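Local coordinates for enolase from the environmental genome shotgun sequencing of the Sargasso Sea (PDB 2QGY), which is of unknown specific function but, as a magnesium-binding member of the enolase superfamily, probably catalyses a reaction that starts with proton abstraction next to a substrate carboxylate, at residues T250-S255 with S300-N305; P274-M279 with S308-A313. All coordinates share one frame; numbering follows the deposited sequence.

Interaction 1 (T250-S255 with S300-N305). With MG (magnesium ion), chain C.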
loop_
_atom_site.group_PDB
_atom_site.type_symbol
_atom_site.label_atom_id
_atom_site.label_comp_id
_atom_site.label_asym_id
_atom_site.label_seq_id
_atom_site.Cartn_x
_atom_site.Cartn_y
_atom_site.Cartn_z
ATOM N N THR A 250 13.467 3.030 11.137
ATOM C CA THR A 250 12.760 2.789 9.868
ATOM C C THR A 250 11.300 2.557 10.210
ATOM O O THR A 250 11.007 2.255 11.356
ATOM C CB THR A 250 13.319 1.547 9.088
ATOM O OG1 THR A 250 12.705 1.458 7.777
ATOM C CG2 THR A 250 13.085 0.263 9.840
ATOM N N GLY A 251 10.406 2.698 9.227
ATOM C CA GLY A 251 9.031 2.259 9.452
ATOM C C GLY A 251 8.004 3.264 8.966
ATOM O O GLY A 251 6.902 2.877 8.627
ATOM N N GLU A 252 8.373 4.538 8.917
ATOM C CA GLU A 252 7.424 5.598 8.535
ATOM C C GLU A 252 6.689 5.382 7.213
ATOM O O GLU A 252 5.550 5.819 7.066
ATOM C CB GLU A 252 8.119 6.954 8.546
ATOM C CG GLU A 252 9.141 7.171 7.479
ATOM C CD GLU A 252 9.565 8.633 7.423
ATOM O OE1 GLU A 252 10.320 9.022 8.315
ATOM O OE2 GLU A 252 9.104 9.395 6.545
ATOM N N LYS A 253 7.315 4.725 6.243
ATOM C CA LYS A 253 6.656 4.557 4.934
ATOM C C LYS A 253 6.033 3.162 4.768
ATOM O O LYS A 253 5.604 2.808 3.666
ATOM C CB LYS A 253 7.658 4.876 3.803
ATOM C CG LYS A 253 8.092 6.357 3.879
ATOM C CD LYS A 253 8.595 6.990 2.606
ATOM C CE LYS A 253 9.176 8.359 2.974
ATOM N NZ LYS A 253 9.493 9.236 1.815
ATOM N N GLN A 254 5.992 2.389 5.847
ATOM C CA GLN A 254 5.447 1.034 5.791
ATOM C C GLN A 254 4.292 0.887 6.783
ATOM O O GLN A 254 4.120 1.722 7.693
ATOM C CB GLN A 254 6.541 -0.008 6.035
ATOM C CG GLN A 254 7.455 -0.227 4.818
ATOM C CD GLN A 254 8.547 0.831 4.712
ATOM O OE1 GLN A 254 9.094 1.257 5.730
ATOM N NE2 GLN A 254 8.876 1.256 3.472
ATOM N N SER A 255 3.459 -0.130 6.577
ATOM C CA SER A 255 2.333 -0.372 7.476
ATOM C C SER A 255 2.098 -1.857 7.576
ATOM O O SER A 255 2.625 -2.638 6.772
ATOM C CB SER A 255 1.033 0.354 7.013
ATOM O OG SER A 255 0.666 -0.054 5.690
ATOM N N SER A 300 9.103 5.226 18.058
ATOM C CA SER A 300 9.014 6.678 18.025
ATOM C C SER A 300 8.028 6.960 16.918
ATOM O O SER A 300 8.398 6.992 15.774
ATOM C CB SER A 300 10.367 7.268 17.623
ATOM O OG SER A 300 10.275 8.687 17.476
ATOM N N PRO A 301 6.743 7.126 17.241
ATOM C CA PRO A 301 5.824 7.335 16.124
ATOM C C PRO A 301 6.155 8.546 15.250
ATOM O O PRO A 301 6.579 9.616 15.751
ATOM C CB PRO A 301 4.465 7.518 16.817
ATOM C CG PRO A 301 4.636 6.800 18.145
ATOM C CD PRO A 301 6.063 7.171 18.547
ATOM N N HIS A 302 5.964 8.376 13.946
ATOM C CA HIS A 302 6.193 9.432 12.998
ATOM C C HIS A 302 4.881 10.214 13.046
ATOM O O HIS A 302 3.833 9.643 13.307
ATOM C CB HIS A 302 6.432 8.772 11.631
ATOM C CG HIS A 302 6.507 9.711 10.455
ATOM N ND1 HIS A 302 5.411 9.995 9.671
ATOM C CD2 HIS A 302 7.564 10.297 9.838
ATOM C CE1 HIS A 302 5.772 10.760 8.655
ATOM N NE2 HIS A 302 7.074 10.973 8.737
ATOM N N CYS A 303 4.943 11.520 12.860
ATOM C CA CYS A 303 3.716 12.321 12.930
ATOM C C CYS A 303 3.783 13.520 11.989
ATOM O O CYS A 303 3.783 14.684 12.414
ATOM C CB CYS A 303 3.400 12.757 14.381
ATOM S SG CYS A 303 1.672 13.420 14.498
ATOM N N TRP A 304 3.872 13.248 10.691
ATOM C CA TRP A 304 3.793 14.321 9.724
ATOM C C TRP A 304 2.308 14.461 9.362
ATOM O O TRP A 304 1.822 13.973 8.336
ATOM C CB TRP A 304 4.710 14.077 8.516
ATOM C CG TRP A 304 4.774 15.251 7.576
ATOM C CD1 TRP A 304 4.808 16.571 7.901
ATOM C CD2 TRP A 304 4.743 15.190 6.150
ATOM N NE1 TRP A 304 4.824 17.350 6.762
ATOM C CE2 TRP A 304 4.808 16.524 5.673
ATOM C CE3 TRP A 304 4.689 14.138 5.230
ATOM C CZ2 TRP A 304 4.816 16.834 4.305
ATOM C CZ3 TRP A 304 4.707 14.445 3.856
ATOM C CH2 TRP A 304 4.753 15.786 3.419
ATOM N N ASN A 305 1.597 15.131 10.257
ATOM C CA ASN A 305 0.121 15.205 10.262
ATOM C C ASN A 305 -0.193 16.531 10.944
ATOM O O ASN A 305 0.729 17.301 11.298
ATOM C CB ASN A 305 -0.464 14.098 11.143
ATOM C CG ASN A 305 -0.220 12.689 10.594
ATOM O OD1 ASN A 305 -0.643 12.356 9.487
ATOM N ND2 ASN A 305 0.399 11.853 11.388
HETATM MG MG MG C . 11.633 10.459 8.219
HETATM O O HOH W 1 10.841 11.385 6.617
HETATM O O HOH W 2 12.651 9.407 6.765
HETATM O O HOH W 3 10.671 12.083 9.216
#
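Glu252 and His302 make this contact by themselves, the CB methylene of the acid over one face of the imidazole and its carboxylate beyond the rim. CB of Glu252 is displaced toward the rim and 3.9 Å from the centroid of the His302 ring, a CH-pi contact with the methylene 24° off the ring normal. Beyond it the chain runs past the CD2–NE2 side of the imidazole, so that OE1 of Glu252 comes within 3.4 Å of His302 CD2. The carboxylate and ring planes stand 50° apart. OE2 of Glu252 lies 3.4 Å from NE2 of His302, but the angle is too poor for a hydrogen bond. CG of Glu252 is turned between its backbone N and carbonyl carbon (chi1 69°), and the rest of the chain is extended, which carries the carboxylate to the magnesium. Glu252 OE1 binds the ion at 1.9 Å, while OE2 accepts a 2.6 Å hydrogen bond from water 1, itself a ligand of the magnesium, so that both oxygens of the acid are engaged at the site. Asp200 and Glu226 supply the other two protein ligands, and three waters complete the shell. Three acids at the C-terminal ends of successive barrel strands are the metal site of the enolase superfamily; here Glu252 follows strand 248-250, at the second position of a type I turn from Gly251 to Gln254, and His302 follows strand 298-299. At the other edge of the ring, ND1 of His302 is hydrogen-bonded to Asp275, a His-Asp pair like that of mandelate racemase and its relatives. Water 3, bound to the metal, lies in the ring plane at the edge of the imidazole.

Interaction 2 (P274-M279 with S308-A313)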
loop_
_atom_site.group_PDB
_atom_site.type_symbol
_atom_site.label_atom_id
_atom_site.label_comp_id
_atom_site.label_asym_id
_atom_site.label_seq_id
_atom_site.Cartn_x
_atom_site.Cartn_y
_atom_site.Cartn_z
ATOM N N PRO A 274 6.641 3.988 12.592
ATOM C CA PRO A 274 5.425 3.991 11.763
ATOM C C PRO A 274 4.677 5.311 12.070
ATOM O O PRO A 274 4.781 5.851 13.199
ATOM C CB PRO A 274 4.614 2.802 12.296
ATOM C CG PRO A 274 5.064 2.629 13.723
ATOM C CD PRO A 274 6.590 2.950 13.640
ATOM N N ASP A 275 3.894 5.801 11.116
ATOM C CA ASP A 275 3.146 7.044 11.386
ATOM C C ASP A 275 1.914 6.684 12.219
ATOM O O ASP A 275 1.279 5.643 12.027
ATOM C CB ASP A 275 2.728 7.734 10.085
ATOM C CG ASP A 275 2.126 9.129 10.322
ATOM O OD1 ASP A 275 2.868 10.133 10.240
ATOM O OD2 ASP A 275 0.918 9.215 10.619
ATOM N N ILE A 276 1.640 7.524 13.204
ATOM C CA ILE A 276 0.508 7.307 14.101
ATOM C C ILE A 276 -0.833 7.131 13.360
ATOM O O ILE A 276 -1.766 6.415 13.833
ATOM C CB ILE A 276 0.430 8.478 15.135
ATOM C CG1 ILE A 276 -0.645 8.198 16.205
ATOM C CG2 ILE A 276 0.185 9.858 14.404
ATOM C CD1 ILE A 276 -0.367 6.983 17.143
ATOM N N SER A 277 -0.945 7.800 12.223
ATOM C CA SER A 277 -2.172 7.846 11.449
ATOM C C SER A 277 -1.995 7.079 10.135
ATOM O O SER A 277 -2.806 7.190 9.215
ATOM C CB SER A 277 -2.526 9.288 11.160
ATOM O OG SER A 277 -3.144 9.857 12.310
ATOM N N GLY A 278 -0.927 6.283 10.052
ATOM C CA GLY A 278 -0.676 5.537 8.828
ATOM C C GLY A 278 -0.474 4.050 9.012
ATOM O O GLY A 278 -0.484 3.303 8.025
ATOM N N MET A 279 -0.299 3.581 10.246
ATOM C CA MET A 279 0.070 2.172 10.456
ATOM C C MET A 279 -1.102 1.231 10.140
ATOM O O MET A 279 -0.895 0.091 9.721
ATOM C CB MET A 279 0.627 1.958 11.894
ATOM C CG MET A 279 0.799 0.475 12.334
ATOM S SD MET A 279 2.330 -0.254 11.706
ATOM C CE MET A 279 2.196 -1.939 12.410
ATOM N N SER A 308 -3.165 18.399 15.828
ATOM C CA SER A 308 -4.413 18.263 16.551
ATOM C C SER A 308 -4.706 16.784 16.822
ATOM O O SER A 308 -4.157 16.219 17.778
ATOM C CB SER A 308 -5.566 18.994 15.811
ATOM O OG SER A 308 -5.903 18.433 14.530
ATOM N N VAL A 309 -5.512 16.151 15.979
ATOM C CA VAL A 309 -6.026 14.778 16.248
ATOM C C VAL A 309 -4.892 13.727 16.239
ATOM O O VAL A 309 -4.716 12.977 17.207
ATOM C CB VAL A 309 -7.166 14.378 15.251
ATOM C CG1 VAL A 309 -7.688 13.010 15.560
ATOM C CG2 VAL A 309 -8.333 15.391 15.323
ATOM N N SER A 310 -4.111 13.699 15.170
ATOM C CA SER A 310 -2.941 12.787 15.104
ATOM C C SER A 310 -1.974 12.988 16.268
ATOM O O SER A 310 -1.541 12.003 16.893
ATOM C CB SER A 310 -2.184 12.971 13.804
ATOM O OG SER A 310 -2.960 12.565 12.702
ATOM N N ALA A 311 -1.622 14.235 16.567
ATOM C CA ALA A 311 -0.686 14.464 17.686
ATOM C C ALA A 311 -1.260 13.941 19.004
ATOM O O ALA A 311 -0.536 13.335 19.802
ATOM C CB ALA A 311 -0.242 15.961 17.799
ATOM N N SER A 312 -2.549 14.169 19.256
ATOM C CA SER A 312 -3.142 13.683 20.504
ATOM C C SER A 312 -3.122 12.170 20.609
ATOM O O SER A 312 -2.788 11.625 21.660
ATOM C CB SER A 312 -4.572 14.190 20.668
ATOM O OG SER A 312 -5.062 13.775 21.932
ATOM N N ALA A 313 -3.479 11.480 19.524
ATOM C CA ALA A 313 -3.407 10.009 19.503
ATOM C C ALA A 313 -1.972 9.549 19.783
ATOM O O ALA A 313 -1.739 8.623 20.590
ATOM C CB ALA A 313 -3.871 9.492 18.143
#
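In the C-terminal barrel of this enolase-superfamily protein, the loop after strand 271-272 meets the first turns of helix 309-320, the helix that follows the strand 298-299 next to it in the sheet. Within that loop Asp275 forms an Asx turn: its OD2 accepts from the backbone N of Ser277 at 2.8 Å, on the anti side of the carboxylate and 26° out of its plane. The turn presents the two residues that follow, Ile276 and Ser277, to the helix. Ile276 packs against it with CG1, CG2 and CD1. Its CG2 methyl faces the start of the helix, 3.7 Å from the carbonyl O of Ser310 and 4.0 Å from Ser310 CB. CG1, anti to the backbone N (chi1 -173°), is directed one turn further on and touches CB of Ala313 at 4.0 Å, the one contact between purely apolar side chains here; CD1 continues beside the carbonyl group of Ala313. The isoleucine therefore lies along the helix side formed by residues i and i+3. Leu282 and Ile285 of helix 282-294 also pack on its side chain, so Ile276 is packed between helices 282-294 and 309-320. Beside this apolar patch lies a polar one. Ser277 and Ser310 both hold OG opposite the carbonyl carbon, and the two side chains approach each other from loop and helix. Ser277 OG is hydrogen-bonded as well to the backbone O of Glu52 in strand 48-53, and the side chain of Glu52 accepts from the backbone N of Ser310; the N-terminal domain thus shares in the junction. Across the two segments Ser310 OG donates to Ser277 OG over 2.7 Å, the one hydrogen bond between loop and helix.

Overall arrangement
From the N terminus, the antiparallel sheet of the N-terminal domain comes first, and its strand 48-53 later borders interaction 2. In the barrel the chain passes through 250-255, then 274-279, then 300-305 and finally 308-313, so the two contacts cross. Interaction 1 closes a loop of 44 residues, interaction 2 one of 28. Their centres lie about 9 Å apart, and Asp275 joins them directly, through its bond to His302 and a second one, from Asn305 ND2 to Asp275 OD2 at 2.8 Å. Three successive strand-end loops are thereby connected from the magnesium site to helix 309-320 and the N-terminal domain.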